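Local coordinates for protein ribose transcriptional regulator (Enterococcus faecium DO, PDB 4RK1) that binds ribose in its periplasmic-binding-protein-like sugar domain and probably acts as a LacI-family DNA-binding repressor of transcription, at residues Leu121-Glu134 against Tyr154-Phe168. Residues are numbered along the deposited sequence; the frame is centred on the assembly and turned at random.
Sequences LSLGHQTIALVYPE and YQIPHDQLILLPTQF. With RIB (alpha-D-ribofuranose), chain K.
Pro133 turns its CB-CG-CD edge to the face of the Phe168 ring in a CH-pi contact, its CG over the centre and 3.6 Å from the ring centroid, where the two strands of a beta-alpha-beta unit reach the sugar pocket. Phe168 CE2 lies 3.6 Å from O4 of the ribose. Strand 128-133 runs parallel to the sheet's outermost strand within the chain, 161-166, and helix 138-153 makes the crossover. The backbones are tightly joined: Leu130 N gives to Ile162 O and Leu164 N to Leu130 O, each at 2.8 Å, whereas the bond from Tyr132 N to Leu164 O is weak at 3.4 Å. On one sheet face helix 177-182 packs on Ala129 and Leu164, and helix 193-205 on Val131; on the other, Ile128, Leu130 and Leu161 meet helix 138-153.

At the far end Leu121 CB stands as closely over the ring of the solvent-exposed Tyr154, 3.5 Å from its centroid, and Leu121 CD2 reaches Ile156 CG1. The fit is looser elsewhere on the exposed side. The Tyr132 ring, with CG between its backbone N and carbonyl carbon (chi1 65°), folds over Pro165, whose CB sits off-centre at 4.2 Å from the ring centroid, while Leu163 CB comes to the ring edge. Between the Leu121 end and the strands, Gln160 NE2 donates to Gln126 O at 2.9 Å, bent to 135° and from above the carbonyl plane. Close by, Ile128 N and Gln160 O are buried without a partner; the backbone bonds begin with Ile162 N to Ile128 O. The chemistry implies a backbone-bonded, apolar sheet edge whose proline backs one side of the Phe168 ring, probably limiting its movement beside the sugar on the other.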
ATOM      1  N   LEU B 121     -13.951  14.511 -22.884  1.00 27.40           N
ATOM      2  CA  LEU B 121     -14.625  14.974 -24.094  1.00 32.57           C
ATOM      3  C   LEU B 121     -15.106  16.418 -23.960  1.00 33.64           C
ATOM      4  O   LEU B 121     -15.010  17.173 -24.919  1.00 28.42           O
ATOM      5  CB  LEU B 121     -15.786  14.050 -24.461  1.00 31.96           C
ATOM      6  CG  LEU B 121     -15.365  12.635 -24.843  1.00 28.40           C
ATOM      7  CD1 LEU B 121     -16.513  11.645 -24.683  1.00 30.75           C
ATOM      8  CD2 LEU B 121     -14.785  12.585 -26.249  1.00 37.26           C
ATOM      9  N   SER B 122     -15.577  16.822 -22.778  1.00 28.05           N
ATOM     10  CA  SER B 122     -15.971  18.218 -22.558  1.00 32.73           C
ATOM     11  C   SER B 122     -14.791  19.163 -22.732  1.00 40.51           C
ATOM     12  O   SER B 122     -14.969  20.337 -23.065  1.00 30.98           O
ATOM     13  CB  SER B 122     -16.552  18.426 -21.163  1.00 34.15           C
ATOM     14  OG  SER B 122     -15.531  18.362 -20.181  1.00 40.17           O
ATOM     15  N   LEU B 123     -13.588  18.652 -22.491  1.00 33.17           N
ATOM     16  CA  LEU B 123     -12.366  19.449 -22.640  1.00 32.93           C
ATOM     17  C   LEU B 123     -11.857  19.514 -24.082  1.00 26.53           C
ATOM     18  O   LEU B 123     -10.887  20.219 -24.365  1.00 32.31           O
ATOM     19  CB  LEU B 123     -11.269  18.905 -21.716  1.00 31.69           C
ATOM     20  CG  LEU B 123     -11.535  19.108 -20.222  1.00 31.03           C
ATOM     21  CD1 LEU B 123     -10.544  18.296 -19.415  1.00 36.15           C
ATOM     22  CD2 LEU B 123     -11.486  20.577 -19.828  1.00 35.73           C
ATOM     23  N   GLY B 124     -12.489  18.775 -24.985  1.00 29.51           N
ATOM     24  CA  GLY B 124     -12.147  18.842 -26.404  1.00 31.09           C
ATOM     25  C   GLY B 124     -11.217  17.732 -26.860  1.00 36.69           C
ATOM     26  O   GLY B 124     -10.794  17.724 -28.014  1.00 36.31           O
ATOM     27  N   HIS B 125     -10.883  16.791 -25.973  1.00 31.56           N
ATOM     28  CA  HIS B 125     -10.043  15.657 -26.376  1.00 28.86           C
ATOM     29  C   HIS B 125     -10.896  14.708 -27.192  1.00 34.95           C
ATOM     30  O   HIS B 125     -11.983  14.328 -26.775  1.00 45.55           O
ATOM     31  CB  HIS B 125      -9.412  14.964 -25.155  1.00 25.53           C
ATOM     32  CG  HIS B 125      -8.541  15.879 -24.356  1.00 26.98           C
ATOM     33  ND1 HIS B 125      -7.275  16.236 -24.763  1.00 32.87           N
ATOM     34  CD2 HIS B 125      -8.786  16.587 -23.228  1.00 31.27           C
ATOM     35  CE1 HIS B 125      -6.761  17.093 -23.901  1.00 31.53           C
ATOM     36  NE2 HIS B 125      -7.658  17.326 -22.961  1.00 28.90           N
ATOM     37  N   GLN B 126     -10.416  14.364 -28.379  1.00 36.79           N
ATOM     38  CA  GLN B 126     -11.154  13.483 -29.276  1.00 42.72           C
ATOM     39  C   GLN B 126     -10.389  12.211 -29.602  1.00 39.53           C
ATOM     40  O   GLN B 126     -10.996  11.200 -29.953  1.00 39.46           O
ATOM     41  CB  GLN B 126     -11.505  14.225 -30.564  1.00 53.37           C
ATOM     42  CG  GLN B 126     -12.144  15.585 -30.329  1.00 89.29           C
ATOM     43  CD  GLN B 126     -12.854  16.115 -31.555  1.00115.18           C
ATOM     44  OE1 GLN B 126     -12.431  17.107 -32.149  1.00 67.42           O
ATOM     45  NE2 GLN B 126     -13.935  15.449 -31.949  1.00 65.26           N
ATOM     46  N   THR B 127      -9.063  12.263 -29.511  1.00 32.85           N
ATOM     47  CA  THR B 127      -8.246  11.066 -29.608  1.00 33.37           C
ATOM     48  C   THR B 127      -7.755  10.777 -28.203  1.00 27.91           C
ATOM     49  O   THR B 127      -6.994  11.549 -27.623  1.00 28.53           O
ATOM     50  CB  THR B 127      -7.065  11.249 -30.581  1.00 41.22           C
ATOM     51  OG1 THR B 127      -7.560  11.740 -31.834  1.00 39.45           O
ATOM     52  CG2 THR B 127      -6.356   9.924 -30.817  1.00 40.45           C
ATOM     53  N   ILE B 128      -8.240   9.678 -27.651  1.00 30.77           N
ATOM     54  CA  ILE B 128      -8.033   9.365 -26.257  1.00 29.61           C
ATOM     55  C   ILE B 128      -7.465   7.966 -26.129  1.00 25.73           C
ATOM     56  O   ILE B 128      -7.915   7.039 -26.798  1.00 33.95           O
ATOM     57  CB  ILE B 128      -9.364   9.460 -25.486  1.00 29.84           C
ATOM     58  CG1 ILE B 128      -9.835  10.922 -25.452  1.00 33.02           C
ATOM     59  CG2 ILE B 128      -9.216   8.884 -24.079  1.00 28.44           C
ATOM     60  CD1 ILE B 128     -11.251  11.102 -24.939  1.00 35.53           C
ATOM     61  N   ALA B 129      -6.490   7.828 -25.240  1.00 25.96           N
ATOM     62  CA  ALA B 129      -5.880   6.551 -24.929  1.00 27.40           C
ATOM     63  C   ALA B 129      -6.517   5.961 -23.679  1.00 31.14           C
ATOM     64  O   ALA B 129      -6.815   6.668 -22.711  1.00 28.76           O
ATOM     65  CB  ALA B 129      -4.380   6.716 -24.725  1.00 31.21           C
ATOM     66  N   LEU B 130      -6.731   4.658 -23.733  1.00 26.78           N
ATOM     67  CA  LEU B 130      -7.246   3.881 -22.626  1.00 30.36           C
ATOM     68  C   LEU B 130      -6.097   3.027 -22.114  1.00 29.22           C
ATOM     69  O   LEU B 130      -5.550   2.214 -22.850  1.00 27.52           O
ATOM     70  CB  LEU B 130      -8.385   3.000 -23.131  1.00 32.66           C
ATOM     71  CG  LEU B 130      -9.510   2.637 -22.179  1.00 49.71           C
ATOM     72  CD1 LEU B 130     -10.296   3.878 -21.784  1.00 46.46           C
ATOM     73  CD2 LEU B 130     -10.402   1.612 -22.860  1.00 43.25           C
ATOM     74  N   VAL B 131      -5.698   3.253 -20.867  1.00 27.84           N
ATOM     75  CA  VAL B 131      -4.639   2.476 -20.230  1.00 24.04           C
ATOM     76  C   VAL B 131      -5.298   1.555 -19.217  1.00 30.76           C
ATOM     77  O   VAL B 131      -5.873   2.008 -18.222  1.00 27.03           O
ATOM     78  CB  VAL B 131      -3.587   3.393 -19.562  1.00 26.90           C
ATOM     79  CG1 VAL B 131      -2.545   2.578 -18.805  1.00 31.86           C
ATOM     80  CG2 VAL B 131      -2.901   4.261 -20.610  1.00 32.20           C
ATOM     81  N   TYR B 132      -5.237   0.255 -19.471  1.00 28.73           N
ATOM     82  CA  TYR B 132      -6.044  -0.692 -18.705  1.00 27.62           C
ATOM     83  C   TYR B 132      -5.372  -2.055 -18.615  1.00 31.25           C
ATOM     84  O   TYR B 132      -4.499  -2.360 -19.413  1.00 29.66           O
ATOM     85  CB  TYR B 132      -7.415  -0.826 -19.360  1.00 34.66           C
ATOM     86  CG  TYR B 132      -7.362  -1.427 -20.740  1.00 29.91           C
ATOM     87  CD1 TYR B 132      -7.022  -0.651 -21.838  1.00 30.80           C
ATOM     88  CD2 TYR B 132      -7.637  -2.773 -20.945  1.00 33.85           C
ATOM     89  CE1 TYR B 132      -6.960  -1.194 -23.106  1.00 33.90           C
ATOM     90  CE2 TYR B 132      -7.577  -3.329 -22.216  1.00 33.46           C
ATOM     91  CZ  TYR B 132      -7.239  -2.534 -23.292  1.00 35.18           C
ATOM     92  OH  TYR B 132      -7.176  -3.067 -24.563  1.00 42.51           O
ATOM     93  N   PRO B 133      -5.785  -2.882 -17.644  1.00 32.07           N
ATOM     94  CA  PRO B 133      -5.184  -4.200 -17.501  1.00 32.47           C
ATOM     95  C   PRO B 133      -5.623  -5.162 -18.590  1.00 42.12           C
ATOM     96  O   PRO B 133      -6.812  -5.302 -18.838  1.00 31.86           O
ATOM     97  CB  PRO B 133      -5.706  -4.677 -16.148  1.00 35.77           C
ATOM     98  CG  PRO B 133      -6.986  -3.944 -15.950  1.00 35.83           C
ATOM     99  CD  PRO B 133      -6.750  -2.599 -16.560  1.00 35.45           C
ATOM    100  N   GLU B 134      -4.675  -5.832 -19.230  1.00 36.03           N
ATOM    101  CA  GLU B 134      -5.034  -6.870 -20.190  1.00 45.01           C
ATOM    102  C   GLU B 134      -5.926  -7.907 -19.499  1.00 35.73           C
ATOM    103  O   GLU B 134      -5.673  -8.282 -18.348  1.00 40.69           O
ATOM    104  CB  GLU B 134      -3.789  -7.538 -20.772  1.00 54.19           C
ATOM    105  CG  GLU B 134      -4.078  -8.300 -22.059  1.00 84.28           C
ATOM    106  CD  GLU B 134      -2.921  -9.165 -22.514  1.00107.62           C
ATOM    107  OE1 GLU B 134      -1.787  -8.951 -22.038  1.00 90.68           O
ATOM    108  OE2 GLU B 134      -3.153 -10.062 -23.354  1.00 77.63           O
ATOM    109  N   TYR B 154     -20.701  11.688 -27.835  1.00 40.20           N
ATOM    110  CA  TYR B 154     -19.941  12.607 -28.680  1.00 36.96           C
ATOM    111  C   TYR B 154     -19.721  12.053 -30.096  1.00 42.75           C
ATOM    112  O   TYR B 154     -18.990  12.645 -30.888  1.00 38.99           O
ATOM    113  CB  TYR B 154     -18.600  12.933 -28.029  1.00 31.93           C
ATOM    114  CG  TYR B 154     -18.681  14.003 -26.967  1.00 36.43           C
ATOM    115  CD1 TYR B 154     -19.195  13.719 -25.701  1.00 28.08           C
ATOM    116  CD2 TYR B 154     -18.251  15.301 -27.227  1.00 33.86           C
ATOM    117  CE1 TYR B 154     -19.280  14.701 -24.730  1.00 29.09           C
ATOM    118  CE2 TYR B 154     -18.328  16.292 -26.252  1.00 32.61           C
ATOM    119  CZ  TYR B 154     -18.834  15.983 -25.004  1.00 26.83           C
ATOM    120  OH  TYR B 154     -18.917  16.956 -24.033  1.00 28.94           O
ATOM    121  N   GLN B 155     -20.351  10.922 -30.404  1.00 39.37           N
ATOM    122  CA  GLN B 155     -20.221  10.274 -31.704  1.00 58.99           C
ATOM    123  C   GLN B 155     -18.762  10.117 -32.129  1.00 56.89           C
ATOM    124  O   GLN B 155     -18.413  10.304 -33.293  1.00 61.04           O
ATOM    125  CB  GLN B 155     -21.046  11.033 -32.752  1.00 47.79           C
ATOM    126  CG  GLN B 155     -22.540  10.919 -32.495  1.00 42.39           C
ATOM    127  CD  GLN B 155     -23.371  11.863 -33.343  1.00104.95           C
ATOM    128  OE1 GLN B 155     -22.939  12.965 -33.682  1.00 69.56           O
ATOM    129  NE2 GLN B 155     -24.582  11.439 -33.676  1.00 97.30           N
ATOM    130  N   ILE B 156     -17.914   9.763 -31.167  1.00 45.06           N
ATOM    131  CA  ILE B 156     -16.528   9.444 -31.453  1.00 41.41           C
ATOM    132  C   ILE B 156     -16.567   7.998 -31.939  1.00 51.62           C
ATOM    133  O   ILE B 156     -17.256   7.158 -31.333  1.00 53.02           O
ATOM    134  CB  ILE B 156     -15.618   9.550 -30.209  1.00 49.67           C
ATOM    135  CG1 ILE B 156     -15.778  10.905 -29.497  1.00 41.09           C
ATOM    136  CG2 ILE B 156     -14.163   9.315 -30.590  1.00 45.19           C
ATOM    137  CD1 ILE B 156     -15.185  12.090 -30.222  1.00 44.55           C
ATOM    138  N   PRO B 157     -15.878   7.702 -33.053  1.00 56.95           N
ATOM    139  CA  PRO B 157     -15.846   6.302 -33.486  1.00122.25           C
ATOM    140  C   PRO B 157     -14.975   5.466 -32.546  1.00 74.39           C
ATOM    141  O   PRO B 157     -13.819   5.824 -32.325  1.00 66.92           O
ATOM    142  CB  PRO B 157     -15.239   6.378 -34.893  1.00 89.67           C
ATOM    143  CG  PRO B 157     -14.477   7.660 -34.931  1.00 82.17           C
ATOM    144  CD  PRO B 157     -15.139   8.596 -33.964  1.00 81.54           C
ATOM    145  N   HIS B 158     -15.526   4.376 -32.003  1.00 70.10           N
ATOM    146  CA  HIS B 158     -14.816   3.540 -31.014  1.00 93.69           C
ATOM    147  C   HIS B 158     -13.399   3.126 -31.441  1.00133.54           C
ATOM    148  O   HIS B 158     -12.602   2.724 -30.596  1.00 73.05           O
ATOM    149  CB  HIS B 158     -15.617   2.277 -30.644  1.00 76.99           C
ATOM    150  CG  HIS B 158     -16.796   2.531 -29.750  1.00 65.34           C
ATOM    151  ND1 HIS B 158     -17.671   1.533 -29.379  1.00 78.26           N
ATOM    152  CD2 HIS B 158     -17.255   3.666 -29.171  1.00 94.89           C
ATOM    153  CE1 HIS B 158     -18.612   2.038 -28.600  1.00 52.91           C
ATOM    154  NE2 HIS B 158     -18.383   3.332 -28.460  1.00 77.17           N
ATOM    155  N   ASP B 159     -13.090   3.215 -32.736  1.00 84.29           N
ATOM    156  CA  ASP B 159     -11.727   2.973 -33.234  1.00 76.32           C
ATOM    157  C   ASP B 159     -10.875   4.251 -33.348  1.00 63.36           C
ATOM    158  O   ASP B 159      -9.910   4.300 -34.112  1.00 74.02           O
ATOM    159  CB  ASP B 159     -11.767   2.208 -34.568  1.00131.29           C
ATOM    160  CG  ASP B 159     -12.738   2.810 -35.571  1.00132.78           C
ATOM    161  OD1 ASP B 159     -12.663   4.029 -35.843  1.00 92.95           O
ATOM    162  OD2 ASP B 159     -13.582   2.053 -36.088  1.00 82.40           O
ATOM    163  N   GLN B 160     -11.247   5.284 -32.597  1.00 71.44           N
ATOM    164  CA  GLN B 160     -10.386   6.448 -32.334  1.00 50.47           C
ATOM    165  C   GLN B 160      -9.930   6.413 -30.859  1.00 46.91           C
ATOM    166  O   GLN B 160      -9.317   7.365 -30.347  1.00 50.24           O
ATOM    167  CB  GLN B 160     -11.171   7.727 -32.636  1.00 99.18           C
ATOM    168  CG  GLN B 160     -10.343   8.986 -32.842  1.00 56.75           C
ATOM    169  CD  GLN B 160     -11.154  10.103 -33.484  1.00 74.54           C
ATOM    170  OE1 GLN B 160     -11.796   9.905 -34.513  1.00 69.46           O
ATOM    171  NE2 GLN B 160     -11.132  11.278 -32.876  1.00 54.16           N
ATOM    172  N   LEU B 161     -10.286   5.325 -30.173  1.00 42.34           N
ATOM    173  CA  LEU B 161      -9.716   4.989 -28.876  1.00 49.26           C
ATOM    174  C   LEU B 161      -8.388   4.325 -29.126  1.00 47.60           C
ATOM    175  O   LEU B 161      -8.335   3.337 -29.844  1.00 42.60           O
ATOM    176  CB  LEU B 161     -10.575   3.970 -28.130  1.00 40.82           C
ATOM    177  CG  LEU B 161     -11.560   4.441 -27.076  1.00 68.89           C
ATOM    178  CD1 LEU B 161     -12.277   3.220 -26.517  1.00 52.34           C
ATOM    179  CD2 LEU B 161     -10.844   5.214 -25.977  1.00 46.24           C
ATOM    180  N   ILE B 162      -7.329   4.849 -28.517  1.00 43.94           N
ATOM    181  CA  ILE B 162      -6.034   4.186 -28.545  1.00 35.23           C
ATOM    182  C   ILE B 162      -5.994   3.230 -27.357  1.00 35.23           C
ATOM    183  O   ILE B 162      -5.963   3.661 -26.204  1.00 37.73           O
ATOM    184  CB  ILE B 162      -4.865   5.200 -28.479  1.00 37.83           C
ATOM    185  CG1 ILE B 162      -5.051   6.329 -29.504  1.00 44.57           C
ATOM    186  CG2 ILE B 162      -3.530   4.489 -28.682  1.00 44.16           C
ATOM    187  CD1 ILE B 162      -5.326   5.853 -30.916  1.00 57.56           C
ATOM    188  N   LEU B 163      -6.003   1.934 -27.642  1.00 30.36           N
ATOM    189  CA  LEU B 163      -6.010   0.905 -26.606  1.00 35.61           C
ATOM    190  C   LEU B 163      -4.595   0.586 -26.158  1.00 48.73           C
ATOM    191  O   LEU B 163      -3.779   0.139 -26.958  1.00 36.49           O
ATOM    192  CB  LEU B 163      -6.686  -0.369 -27.126  1.00 35.61           C
ATOM    193  CG  LEU B 163      -8.135  -0.198 -27.587  1.00 45.50           C
ATOM    194  CD1 LEU B 163      -8.703  -1.516 -28.101  1.00 46.98           C
ATOM    195  CD2 LEU B 163      -9.005   0.364 -26.473  1.00 37.39           C
ATOM    196  N   LEU B 164      -4.306   0.803 -24.877  1.00 27.36           N
ATOM    197  CA  LEU B 164      -2.981   0.511 -24.332  1.00 26.55           C
ATOM    198  C   LEU B 164      -3.074  -0.473 -23.168  1.00 32.49           C
ATOM    199  O   LEU B 164      -2.925  -0.081 -22.000  1.00 33.96           O
ATOM    200  CB  LEU B 164      -2.284   1.802 -23.907  1.00 28.48           C
ATOM    201  CG  LEU B 164      -2.126   2.870 -24.983  1.00 32.94           C
ATOM    202  CD1 LEU B 164      -1.526   4.126 -24.383  1.00 30.56           C
ATOM    203  CD2 LEU B 164      -1.259   2.380 -26.130  1.00 43.62           C
ATOM    204  N   PRO B 165      -3.337  -1.756 -23.477  1.00 31.90           N
ATOM    205  CA  PRO B 165      -3.370  -2.772 -22.430  1.00 28.39           C
ATOM    206  C   PRO B 165      -1.992  -2.976 -21.807  1.00 29.67           C
ATOM    207  O   PRO B 165      -0.985  -2.891 -22.499  1.00 34.32           O
ATOM    208  CB  PRO B 165      -3.838  -4.033 -23.162  1.00 37.52           C
ATOM    209  CG  PRO B 165      -3.473  -3.807 -24.582  1.00 37.13           C
ATOM    210  CD  PRO B 165      -3.578  -2.330 -24.815  1.00 39.99           C
ATOM    211  N   THR B 166      -1.958  -3.223 -20.504  1.00 29.78           N
ATOM    212  CA  THR B 166      -0.701  -3.366 -19.781  1.00 30.38           C
ATOM    213  C   THR B 166      -0.931  -4.132 -18.471  1.00 33.26           C
ATOM    214  O   THR B 166      -2.018  -4.649 -18.237  1.00 33.99           O
ATOM    215  CB  THR B 166      -0.022  -1.983 -19.568  1.00 33.45           C
ATOM    216  OG1 THR B 166       1.324  -2.159 -19.092  1.00 30.41           O
ATOM    217  CG2 THR B 166      -0.817  -1.084 -18.606  1.00 28.61           C
ATOM    218  N   GLN B 167       0.102  -4.237 -17.643  1.00 30.20           N
ATOM    219  CA  GLN B 167      -0.029  -4.856 -16.326  1.00 33.06           C
ATOM    220  C   GLN B 167      -0.709  -3.851 -15.401  1.00 30.47           C
ATOM    221  O   GLN B 167      -0.498  -2.648 -15.531  1.00 28.04           O
ATOM    222  CB  GLN B 167       1.338  -5.261 -15.761  1.00 35.45           C
ATOM    223  CG  GLN B 167       2.017  -6.412 -16.499  1.00 51.04           C
ATOM    224  CD  GLN B 167       2.657  -5.995 -17.817  1.00 61.75           C
ATOM    225  OE1 GLN B 167       3.329  -4.963 -17.898  1.00 71.72           O
ATOM    226  NE2 GLN B 167       2.450  -6.797 -18.860  1.00 75.26           N
ATOM    227  N   PHE B 168      -1.522  -4.346 -14.473  1.00 30.00           N
ATOM    228  CA  PHE B 168      -2.344  -3.485 -13.624  1.00 31.80           C
ATOM    229  C   PHE B 168      -1.490  -2.979 -12.448  1.00 26.42           C
ATOM    230  O   PHE B 168      -1.597  -3.474 -11.333  1.00 30.22           O
ATOM    231  CB  PHE B 168      -3.571  -4.275 -13.125  1.00 30.64           C
ATOM    232  CG  PHE B 168      -4.819  -3.442 -12.889  1.00 28.59           C
ATOM    233  CD1 PHE B 168      -4.915  -2.107 -13.285  1.00 37.64           C
ATOM    234  CD2 PHE B 168      -5.939  -4.039 -12.315  1.00 32.14           C
ATOM    235  CE1 PHE B 168      -6.082  -1.379 -13.075  1.00 38.64           C
ATOM    236  CE2 PHE B 168      -7.107  -3.320 -12.112  1.00 26.29           C
ATOM    237  CZ  PHE B 168      -7.182  -1.988 -12.491  1.00 37.31           C
TER
HETATM  238  O5  RIB K 401      -7.122   0.034  -8.056  1.00 26.42           O
HETATM  239  C5  RIB K 401      -7.294  -1.389  -8.095  1.00 40.48           C
HETATM  240  C4  RIB K 401      -8.503  -1.652  -8.876  1.00 47.35           C
HETATM  241  O4  RIB K 401      -8.777  -3.063  -8.937  1.00 29.74           O
HETATM  242  C3  RIB K 401      -9.531  -0.861  -8.082  1.00 30.86           C
HETATM  243  O3  RIB K 401     -10.046   0.099  -8.986  1.00 25.07           O
HETATM  244  C2  RIB K 401     -10.491  -1.922  -7.586  1.00 27.04           C
HETATM  245  O2  RIB K 401     -11.849  -1.591  -7.824  1.00 25.62           O
HETATM  246  C1  RIB K 401      -9.990  -3.252  -8.186  1.00 39.62           C
HETATM  247  O1  RIB K 401     -10.981  -3.925  -8.938  1.00 27.69           O